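PDB 7LHV: sulfate transporter 4.1, chloroplastic from Arabidopsis thaliana, which cotransports sulfate with protons across the membrane as a member of the SLC26A/SulP family and may play a role in the regulation of sulfate assimilation. Local coordinates for residues Pro111-Leu119 and Gln431-Ala441; Ile528-Phe539 and Val572-Asp583. All blocks are in the same frame, centred on the assembly; numbering follows the deposited sequence.

Contact 1: residues Pro111-Leu119 and Gln431-Ala441; sequences PQAMSYAKL and QCALAAIVISA
Pro111 starts the contact with its ring: CB lies 4.1 Å from CD1 of Ile437, the far end of the longer isoleucine branch. Gln112 reaches across by its tip, its chain extended beyond CG so that NE2 comes to CB of Ala441, while OE1 turns to Arg393 in a weak hydrogen bond. At Ser115, where the helices come nearest, CA is 4.8 Å from CA of Leu434. The segment axes pass 8.8 Å apart and nearly perpendicular, at -96°. Ser115 OG stands beside its own backbone N (chi1 -57°) and bonds back to Pro111 O at 2.8 Å, on the opposite face of that carbonyl from Ser115 N, so the hydroxyl is satisfied within its helix and can lie between the methyl groups Leu434 CD2 and Ile437 CG2. Its CB meets Val438 CG2 at 3.5 Å. With an alanine here the hydroxyl is gone, which would probably leave Pro111 O one donor short and open a gap between Leu434 CD2 and Ile437 CG2. In the SLC26 fold this crossing probably joins the substrate-carrying core domain, which holds helix 91-119, to the gate domain, with helix 431-443. Tyr116 starts away from the partner helix, yet its ring swings back: CB of Ala441 approaches at the ring edge, 3.2 Å from OH. A bound sulfate has its nearest atom about 4 Å from the Tyr116 side chain, consistent with a place beside the transport site. Lys118, coiled by three successive bends, crosses Leu434 at about a right angle, CG to CD1 3.8 Å, and brings NZ beside CG of Gln431. Leu119 ends the row, CD2 against Val438 CG1, with Gln224 of helix 206-229 beside it.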
loop_
_atom_site.group_PDB
_atom_site.type_symbol
_atom_site.label_atom_id
_atom_site.label_comp_id
_atom_site.label_asym_id
_atom_site.label_seq_id
_atom_site.Cartn_x
_atom_site.Cartn_y
_atom_site.Cartn_z
ATOM N N PRO A 111 -7.633 26.332 -30.337
ATOM C CA PRO A 111 -6.406 26.984 -29.854
ATOM C C PRO A 111 -5.794 26.292 -28.654
ATOM O O PRO A 111 -4.565 26.207 -28.548
ATOM C CB PRO A 111 -6.880 28.400 -29.514
ATOM C CG PRO A 111 -8.302 28.255 -29.210
ATOM C CD PRO A 111 -8.803 27.209 -30.147
ATOM N N GLN A 112 -6.627 25.783 -27.744
ATOM C CA GLN A 112 -6.105 25.053 -26.597
ATOM C C GLN A 112 -5.419 23.768 -27.033
ATOM O O GLN A 112 -4.398 23.382 -26.458
ATOM C CB GLN A 112 -7.226 24.752 -25.607
ATOM C CG GLN A 112 -7.524 25.887 -24.652
ATOM C CD GLN A 112 -8.298 25.430 -23.440
ATOM O OE1 GLN A 112 -8.952 24.387 -23.464
ATOM N NE2 GLN A 112 -8.229 26.207 -22.367
ATOM N N ALA A 113 -5.968 23.091 -28.043
ATOM C CA ALA A 113 -5.333 21.878 -28.547
ATOM C C ALA A 113 -3.952 22.178 -29.111
ATOM O O ALA A 113 -2.979 21.480 -28.800
ATOM C CB ALA A 113 -6.219 21.225 -29.606
ATOM N N MET A 114 -3.840 23.225 -29.936
ATOM C CA MET A 114 -2.525 23.568 -30.477
ATOM C C MET A 114 -1.557 23.988 -29.373
ATOM O O MET A 114 -0.377 23.614 -29.396
ATOM C CB MET A 114 -2.645 24.664 -31.533
ATOM C CG MET A 114 -3.381 24.239 -32.788
ATOM S SD MET A 114 -3.438 25.543 -34.028
ATOM C CE MET A 114 -4.649 26.647 -33.310
ATOM N N SER A 115 -2.039 24.760 -28.396
ATOM C CA SER A 115 -1.172 25.210 -27.310
ATOM C C SER A 115 -0.665 24.038 -26.478
ATOM O O SER A 115 0.515 23.992 -26.110
ATOM C CB SER A 115 -1.925 26.203 -26.432
ATOM O OG SER A 115 -2.391 27.300 -27.192
ATOM N N TYR A 116 -1.541 23.079 -26.172
ATOM C CA TYR A 116 -1.123 21.914 -25.403
ATOM C C TYR A 116 -0.181 21.023 -26.199
ATOM O O TYR A 116 0.740 20.434 -25.624
ATOM C CB TYR A 116 -2.343 21.119 -24.951
ATOM C CG TYR A 116 -3.199 21.839 -23.941
ATOM C CD1 TYR A 116 -2.645 22.753 -23.061
ATOM C CD2 TYR A 116 -4.562 21.607 -23.871
ATOM C CE1 TYR A 116 -3.425 23.413 -22.139
ATOM C CE2 TYR A 116 -5.349 22.261 -22.953
ATOM C CZ TYR A 116 -4.777 23.162 -22.089
ATOM O OH TYR A 116 -5.561 23.816 -21.172
ATOM N N ALA A 117 -0.394 20.902 -27.512
ATOM C CA ALA A 117 0.554 20.160 -28.335
ATOM C C ALA A 117 1.924 20.816 -28.309
ATOM O O ALA A 117 2.949 20.128 -28.250
ATOM C CB ALA A 117 0.043 20.055 -29.768
ATOM N N LYS A 118 1.963 22.148 -28.360
ATOM C CA LYS A 118 3.234 22.852 -28.228
ATOM C C LYS A 118 3.863 22.603 -26.863
ATOM O O LYS A 118 5.087 22.486 -26.747
ATOM C CB LYS A 118 3.031 24.347 -28.458
ATOM C CG LYS A 118 3.071 24.759 -29.913
ATOM C CD LYS A 118 4.470 24.621 -30.482
ATOM C CE LYS A 118 5.414 25.621 -29.845
ATOM N NZ LYS A 118 5.067 27.017 -30.226
ATOM N N LEU A 119 3.038 22.531 -25.815
ATOM C CA LEU A 119 3.560 22.275 -24.475
ATOM C C LEU A 119 4.209 20.900 -24.378
ATOM O O LEU A 119 5.241 20.739 -23.716
ATOM C CB LEU A 119 2.440 22.411 -23.443
ATOM C CG LEU A 119 2.734 21.934 -22.022
ATOM C CD1 LEU A 119 3.847 22.750 -21.404
ATOM C CD2 LEU A 119 1.483 22.013 -21.174
ATOM N N GLN A 431 4.006 32.142 -31.470
ATOM C CA GLN A 431 4.211 31.152 -30.418
ATOM C C GLN A 431 3.958 31.741 -29.038
ATOM O O GLN A 431 3.518 31.026 -28.128
ATOM C CB GLN A 431 5.625 30.580 -30.503
ATOM C CG GLN A 431 5.923 29.880 -31.812
ATOM C CD GLN A 431 7.363 29.424 -31.912
ATOM O OE1 GLN A 431 7.891 29.241 -33.006
ATOM N NE2 GLN A 431 8.003 29.231 -30.767
ATOM N N CYS A 432 4.236 33.033 -28.856
ATOM C CA CYS A 432 3.965 33.666 -27.570
ATOM C C CYS A 432 2.476 33.677 -27.257
ATOM O O CYS A 432 2.091 33.619 -26.086
ATOM C CB CYS A 432 4.529 35.085 -27.551
ATOM S SG CYS A 432 3.753 36.211 -28.719
ATOM N N ALA A 433 1.621 33.737 -28.283
ATOM C CA ALA A 433 0.181 33.643 -28.048
ATOM C C ALA A 433 -0.198 32.283 -27.477
ATOM O O ALA A 433 -0.990 32.196 -26.532
ATOM C CB ALA A 433 -0.580 33.913 -29.344
ATOM N N LEU A 434 0.356 31.207 -28.037
ATOM C CA LEU A 434 0.086 29.875 -27.507
ATOM C C LEU A 434 0.639 29.724 -26.096
ATOM O O LEU A 434 0.015 29.088 -25.237
ATOM C CB LEU A 434 0.671 28.812 -28.435
ATOM C CG LEU A 434 0.218 28.856 -29.895
ATOM C CD1 LEU A 434 0.770 27.667 -30.656
ATOM C CD2 LEU A 434 -1.294 28.896 -29.990
ATOM N N ALA A 435 1.815 30.301 -25.838
ATOM C CA ALA A 435 2.360 30.271 -24.486
ATOM C C ALA A 435 1.443 30.995 -23.508
ATOM O O ALA A 435 1.224 30.526 -22.386
ATOM C CB ALA A 435 3.754 30.890 -24.467
ATOM N N ALA A 436 0.903 32.144 -23.918
ATOM C CA ALA A 436 -0.023 32.875 -23.063
ATOM C C ALA A 436 -1.294 32.075 -22.819
ATOM O O ALA A 436 -1.849 32.099 -21.717
ATOM C CB ALA A 436 -0.355 34.230 -23.684
ATOM N N ILE A 437 -1.770 31.360 -23.838
ATOM C CA ILE A 437 -2.956 30.524 -23.663
ATOM C C ILE A 437 -2.688 29.419 -22.648
ATOM O O ILE A 437 -3.524 29.142 -21.780
ATOM C CB ILE A 437 -3.417 29.953 -25.016
ATOM C CG1 ILE A 437 -4.034 31.056 -25.872
ATOM C CG2 ILE A 437 -4.418 28.840 -24.806
ATOM C CD1 ILE A 437 -4.298 30.634 -27.287
ATOM N N VAL A 438 -1.523 28.773 -22.734
ATOM C CA VAL A 438 -1.187 27.724 -21.770
ATOM C C VAL A 438 -1.076 28.301 -20.363
ATOM O O VAL A 438 -1.544 27.697 -19.388
ATOM C CB VAL A 438 0.107 26.999 -22.181
ATOM C CG1 VAL A 438 0.488 25.972 -21.133
ATOM C CG2 VAL A 438 -0.069 26.325 -23.510
ATOM N N ILE A 439 -0.442 29.467 -20.232
ATOM C CA ILE A 439 -0.288 30.086 -18.918
ATOM C C ILE A 439 -1.650 30.425 -18.326
ATOM O O ILE A 439 -1.902 30.192 -17.138
ATOM C CB ILE A 439 0.612 31.329 -19.016
ATOM C CG1 ILE A 439 2.058 30.919 -19.275
ATOM C CG2 ILE A 439 0.525 32.150 -17.748
ATOM C CD1 ILE A 439 2.965 32.082 -19.577
ATOM N N SER A 440 -2.550 30.976 -19.142
ATOM C CA SER A 440 -3.895 31.283 -18.668
ATOM C C SER A 440 -4.647 30.017 -18.282
ATOM O O SER A 440 -5.391 30.006 -17.295
ATOM C CB SER A 440 -4.661 32.056 -19.740
ATOM O OG SER A 440 -6.017 32.230 -19.373
ATOM N N ALA A 441 -4.476 28.943 -19.052
ATOM C CA ALA A 441 -5.160 27.692 -18.744
ATOM C C ALA A 441 -4.686 27.110 -17.420
ATOM O O ALA A 441 -5.491 26.582 -16.646
ATOM C CB ALA A 441 -4.950 26.688 -19.873
#

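Contact 2: residues Ile528-Phe539 and Val572-Asp583; sequences IVIVRIDSPIYF and VILEMSPVTHID
Val529 and Val531 pair with Val572 and Leu574 as neighbouring parallel strands, and here the contact is tightest. Three nearly straight backbone bonds join them: Ile573 N to Val529 O, Val531 N to Ile573 O at 2.7 Å, and Glu575 N to Val531 O. Ile530, Arg532, Ile573 and Glu575 share one face of the sheet. On it Ile573 CD1 packs on Ile528 CG2 at 3.7 Å, and Glu575 lies alongside Ile530 pointing the same way; its CG, beside the backbone N (chi1 -65°), lies against Ile530 CG2, and the bend at chi2 turns the carboxylate, whose OE2 is held by Ser607. The other face carries Val529, Val531, Val572 and Leu574. Ile533 CD1 meets Leu574 CD2; beyond the strands Ile537 lies against Val579, CG1 to CG1 at 3.8 Å, with Ile582 CG2 at its CB.

The partly exposed border is looser. Arg532 crosses Pro578 at about a right angle, its CG 3.6 Å from CG of the proline, and its guanidinium forms a salt bridge with Asp534; OD2 of that carboxylate meets NH2 in the guanidinium plane and also takes a bond from His500. Further on, Pro536 covers a face of His581 in a CH-pi contact, CB 3.7 Å from the ring centroid; Glu495 of the second subunit packs on both. The far end is buried but loosely bonded: Ile537 N reaches His581 O at 3.2 Å and 141°, and Asp583, facing Tyr538 and Phe539, accepts from Ala586 N at OD1 as the N-cap of helix 584-599.

This is the core of the STAS domain's beta-alpha-beta crossover: strands 527-533 and 569-575 lie between 501-504 and 603-606, with Tyr552 of helix 542-560 against Val529 and Val531, and Val639 of helix 635-643 against Ile573.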
loop_
_atom_site.group_PDB
_atom_site.type_symbol
_atom_site.label_atom_id
_atom_site.label_comp_id
_atom_site.label_asym_id
_atom_site.label_seq_id
_atom_site.Cartn_x
_atom_site.Cartn_y
_atom_site.Cartn_z
ATOM N N ILE A 528 -14.178 -8.088 35.815
ATOM C CA ILE A 528 -14.646 -8.362 34.462
ATOM C C ILE A 528 -14.317 -7.168 33.582
ATOM O O ILE A 528 -14.553 -6.020 33.972
ATOM C CB ILE A 528 -16.155 -8.660 34.427
ATOM C CG1 ILE A 528 -16.486 -9.858 35.312
ATOM C CG2 ILE A 528 -16.619 -8.912 33.005
ATOM C CD1 ILE A 528 -17.951 -10.187 35.346
ATOM N N VAL A 529 -13.763 -7.441 32.403
ATOM C CA VAL A 529 -13.500 -6.427 31.392
ATOM C C VAL A 529 -14.252 -6.814 30.128
ATOM O O VAL A 529 -14.099 -7.934 29.630
ATOM C CB VAL A 529 -11.995 -6.281 31.110
ATOM C CG1 VAL A 529 -11.771 -5.566 29.798
ATOM C CG2 VAL A 529 -11.327 -5.522 32.235
ATOM N N ILE A 530 -15.062 -5.892 29.616
ATOM C CA ILE A 530 -15.839 -6.102 28.399
ATOM C C ILE A 530 -15.204 -5.271 27.295
ATOM O O ILE A 530 -15.116 -4.043 27.406
ATOM C CB ILE A 530 -17.314 -5.730 28.596
ATOM C CG1 ILE A 530 -17.835 -6.329 29.900
ATOM C CG2 ILE A 530 -18.139 -6.207 27.419
ATOM C CD1 ILE A 530 -19.100 -5.690 30.402
ATOM N N VAL A 531 -14.773 -5.936 26.228
ATOM C CA VAL A 531 -14.030 -5.309 25.142
ATOM C C VAL A 531 -14.805 -5.499 23.848
ATOM O O VAL A 531 -15.240 -6.613 23.538
ATOM C CB VAL A 531 -12.611 -5.893 25.023
ATOM C CG1 VAL A 531 -11.978 -5.488 23.710
ATOM C CG2 VAL A 531 -11.759 -5.427 26.181
ATOM N N ARG A 532 -14.974 -4.417 23.094
ATOM C CA ARG A 532 -15.623 -4.449 21.792
ATOM C C ARG A 532 -14.639 -3.975 20.737
ATOM O O ARG A 532 -14.042 -2.902 20.877
ATOM C CB ARG A 532 -16.871 -3.568 21.778
ATOM C CG ARG A 532 -17.700 -3.639 20.524
ATOM C CD ARG A 532 -18.786 -2.582 20.556
ATOM N NE ARG A 532 -18.221 -1.239 20.498
ATOM C CZ ARG A 532 -18.765 -0.173 21.069
ATOM N NH1 ARG A 532 -19.899 -0.252 21.744
ATOM N NH2 ARG A 532 -18.153 1.002 20.958
ATOM N N ILE A 533 -14.467 -4.774 19.690
ATOM C CA ILE A 533 -13.603 -4.417 18.574
ATOM C C ILE A 533 -14.473 -3.755 17.514
ATOM O O ILE A 533 -15.238 -4.427 16.821
ATOM C CB ILE A 533 -12.871 -5.640 18.011
ATOM C CG1 ILE A 533 -11.968 -6.261 19.077
ATOM C CG2 ILE A 533 -12.062 -5.255 16.787
ATOM C CD1 ILE A 533 -12.538 -7.506 19.709
ATOM N N ASP A 534 -14.351 -2.436 17.380
ATOM C CA ASP A 534 -15.209 -1.685 16.473
ATOM C C ASP A 534 -14.708 -1.749 15.037
ATOM O O ASP A 534 -14.563 -0.710 14.386
ATOM C CB ASP A 534 -15.305 -0.226 16.921
ATOM C CG ASP A 534 -15.947 -0.073 18.281
ATOM O OD1 ASP A 534 -16.938 -0.779 18.555
ATOM O OD2 ASP A 534 -15.465 0.756 19.081
ATOM N N SER A 535 -14.465 -2.957 14.529
ATOM C CA SER A 535 -13.972 -3.150 13.171
ATOM C C SER A 535 -13.916 -4.632 12.835
ATOM O O SER A 535 -13.826 -5.469 13.741
ATOM C CB SER A 535 -12.584 -2.534 13.003
ATOM O OG SER A 535 -11.718 -2.959 14.038
ATOM N N PRO A 536 -13.976 -5.002 11.557
ATOM C CA PRO A 536 -13.677 -6.386 11.187
ATOM C C PRO A 536 -12.226 -6.718 11.488
ATOM O O PRO A 536 -11.338 -5.871 11.381
ATOM C CB PRO A 536 -13.960 -6.421 9.681
ATOM C CG PRO A 536 -13.849 -5.011 9.246
ATOM C CD PRO A 536 -14.343 -4.189 10.388
ATOM N N ILE A 537 -11.987 -7.970 11.861
ATOM C CA ILE A 537 -10.658 -8.438 12.225
ATOM C C ILE A 537 -10.076 -9.197 11.042
ATOM O O ILE A 537 -10.676 -10.162 10.557
ATOM C CB ILE A 537 -10.692 -9.317 13.482
ATOM C CG1 ILE A 537 -11.509 -8.646 14.583
ATOM C CG2 ILE A 537 -9.291 -9.592 13.970
ATOM C CD1 ILE A 537 -11.629 -9.473 15.837
ATOM N N TYR A 538 -8.910 -8.764 10.578
ATOM C CA TYR A 538 -8.215 -9.434 9.488
ATOM C C TYR A 538 -6.717 -9.253 9.707
ATOM O O TYR A 538 -6.285 -8.757 10.751
ATOM C CB TYR A 538 -8.708 -8.921 8.127
ATOM C CG TYR A 538 -8.402 -7.473 7.816
ATOM C CD1 TYR A 538 -8.944 -6.448 8.571
ATOM C CD2 TYR A 538 -7.596 -7.133 6.742
ATOM C CE1 TYR A 538 -8.674 -5.131 8.285
ATOM C CE2 TYR A 538 -7.323 -5.819 6.445
ATOM C CZ TYR A 538 -7.863 -4.822 7.222
ATOM O OH TYR A 538 -7.595 -3.507 6.933
ATOM N N PHE A 539 -5.920 -9.663 8.720
ATOM C CA PHE A 539 -4.480 -9.772 8.937
ATOM C C PHE A 539 -3.811 -8.431 9.200
ATOM O O PHE A 539 -2.735 -8.404 9.803
ATOM C CB PHE A 539 -3.806 -10.452 7.745
ATOM C CG PHE A 539 -4.106 -9.811 6.422
ATOM C CD1 PHE A 539 -3.324 -8.773 5.953
ATOM C CD2 PHE A 539 -5.150 -10.263 5.637
ATOM C CE1 PHE A 539 -3.588 -8.186 4.735
ATOM C CE2 PHE A 539 -5.417 -9.677 4.419
ATOM C CZ PHE A 539 -4.635 -8.639 3.969
ATOM N N VAL A 572 -12.592 -11.981 30.562
ATOM C CA VAL A 572 -12.516 -11.005 29.483
ATOM C C VAL A 572 -13.564 -11.378 28.448
ATOM O O VAL A 572 -13.530 -12.484 27.901
ATOM C CB VAL A 572 -11.120 -10.950 28.842
ATOM C CG1 VAL A 572 -11.167 -10.145 27.559
ATOM C CG2 VAL A 572 -10.121 -10.346 29.808
ATOM N N ILE A 573 -14.483 -10.459 28.174
ATOM C CA ILE A 573 -15.591 -10.691 27.255
ATOM C C ILE A 573 -15.367 -9.845 26.015
ATOM O O ILE A 573 -15.102 -8.642 26.117
ATOM C CB ILE A 573 -16.944 -10.356 27.906
ATOM C CG1 ILE A 573 -17.058 -11.036 29.267
ATOM C CG2 ILE A 573 -18.084 -10.783 27.002
ATOM C CD1 ILE A 573 -18.209 -10.543 30.087
ATOM N N LEU A 574 -15.469 -10.468 24.845
ATOM C CA LEU A 574 -15.326 -9.774 23.572
ATOM C C LEU A 574 -16.700 -9.559 22.958
ATOM O O LEU A 574 -17.450 -10.516 22.742
ATOM C CB LEU A 574 -14.415 -10.533 22.611
ATOM C CG LEU A 574 -12.912 -10.426 22.854
ATOM C CD1 LEU A 574 -12.485 -11.185 24.084
ATOM C CD2 LEU A 574 -12.160 -10.916 21.633
ATOM N N GLU A 575 -17.018 -8.299 22.681
ATOM C CA GLU A 575 -18.212 -7.942 21.928
ATOM C C GLU A 575 -17.850 -7.951 20.453
ATOM O O GLU A 575 -17.122 -7.072 19.980
ATOM C CB GLU A 575 -18.718 -6.569 22.351
ATOM C CG GLU A 575 -19.189 -6.524 23.768
ATOM C CD GLU A 575 -20.410 -7.372 23.977
ATOM O OE1 GLU A 575 -21.230 -7.489 23.043
ATOM O OE2 GLU A 575 -20.528 -7.952 25.068
ATOM N N MET A 576 -18.338 -8.946 19.719
ATOM C CA MET A 576 -18.010 -9.067 18.308
ATOM C C MET A 576 -19.187 -8.694 17.416
ATOM O O MET A 576 -19.226 -9.085 16.247
ATOM C CB MET A 576 -17.508 -10.478 18.003
ATOM C CG MET A 576 -16.177 -10.772 18.679
ATOM S SD MET A 576 -15.544 -12.437 18.444
ATOM C CE MET A 576 -15.094 -12.370 16.718
ATOM N N SER A 577 -20.157 -7.958 17.959
ATOM C CA SER A 577 -21.259 -7.468 17.135
ATOM C C SER A 577 -20.815 -6.526 16.019
ATOM O O SER A 577 -21.312 -6.687 14.890
ATOM C CB SER A 577 -22.335 -6.827 18.024
ATOM O OG SER A 577 -21.816 -5.821 18.871
ATOM N N PRO A 578 -19.919 -5.551 16.228
ATOM C CA PRO A 578 -19.469 -4.735 15.094
ATOM C C PRO A 578 -18.451 -5.425 14.209
ATOM O O PRO A 578 -18.134 -4.895 13.136
ATOM C CB PRO A 578 -18.857 -3.509 15.774
ATOM C CG PRO A 578 -18.337 -4.029 17.028
ATOM C CD PRO A 578 -19.292 -5.092 17.481
ATOM N N VAL A 579 -17.926 -6.580 14.616
ATOM C CA VAL A 579 -16.959 -7.322 13.813
ATOM C C VAL A 579 -17.729 -7.965 12.665
ATOM O O VAL A 579 -18.417 -8.970 12.848
ATOM C CB VAL A 579 -16.204 -8.361 14.642
ATOM C CG1 VAL A 579 -15.163 -9.049 13.791
ATOM C CG2 VAL A 579 -15.554 -7.706 15.843
ATOM N N THR A 580 -17.618 -7.380 11.472
ATOM C CA THR A 580 -18.376 -7.881 10.331
ATOM C C THR A 580 -17.903 -9.267 9.914
ATOM O O THR A 580 -18.721 -10.148 9.629
ATOM C CB THR A 580 -18.270 -6.901 9.166
ATOM O OG1 THR A 580 -18.797 -5.630 9.562
ATOM C CG2 THR A 580 -19.058 -7.411 7.973
ATOM N N HIS A 581 -16.589 -9.483 9.879
ATOM C CA HIS A 581 -16.040 -10.755 9.437
ATOM C C HIS A 581 -14.669 -10.947 10.067
ATOM O O HIS A 581 -14.027 -9.989 10.500
ATOM C CB HIS A 581 -15.942 -10.819 7.912
ATOM C CG HIS A 581 -15.316 -9.606 7.299
ATOM N ND1 HIS A 581 -13.954 -9.389 7.304
ATOM C CD2 HIS A 581 -15.861 -8.545 6.660
ATOM C CE1 HIS A 581 -13.689 -8.247 6.698
ATOM N NE2 HIS A 581 -14.829 -7.714 6.297
ATOM N N ILE A 582 -14.230 -12.204 10.113
ATOM C CA ILE A 582 -12.905 -12.557 10.606
ATOM C C ILE A 582 -12.277 -13.569 9.660
ATOM O O ILE A 582 -12.965 -14.400 9.061
ATOM C CB ILE A 582 -12.942 -13.113 12.047
ATOM C CG1 ILE A 582 -13.877 -14.314 12.147
ATOM C CG2 ILE A 582 -13.345 -12.040 13.031
ATOM C CD1 ILE A 582 -13.908 -14.928 13.523
ATOM N N ASP A 583 -10.958 -13.489 9.522
ATOM C CA ASP A 583 -10.202 -14.388 8.671
ATOM C C ASP A 583 -9.474 -15.428 9.523
ATOM O O ASP A 583 -9.705 -15.554 10.727
ATOM C CB ASP A 583 -9.237 -13.590 7.792
ATOM C CG ASP A 583 -8.244 -12.789 8.598
ATOM O OD1 ASP A 583 -8.461 -12.630 9.814
ATOM O OD2 ASP A 583 -7.248 -12.315 8.016
#

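Overall arrangement
Contact 1 belongs to the membrane part of the chain and contact 2 to the STAS domain, their centres about 58 Å apart on opposite sides of the chain's centre; they share no helix or strand. Both are mostly buried, but they are held differently. In contact 1 two crossed helices meet by side chains, with no backbone bond between them, next to a bound sulfate. In contact 2 parallel strands are joined by backbone bonds and flanked by aliphatic side chains, with charged and ring contacts along a partly exposed border. Only contact 2 is touched by the second subunit.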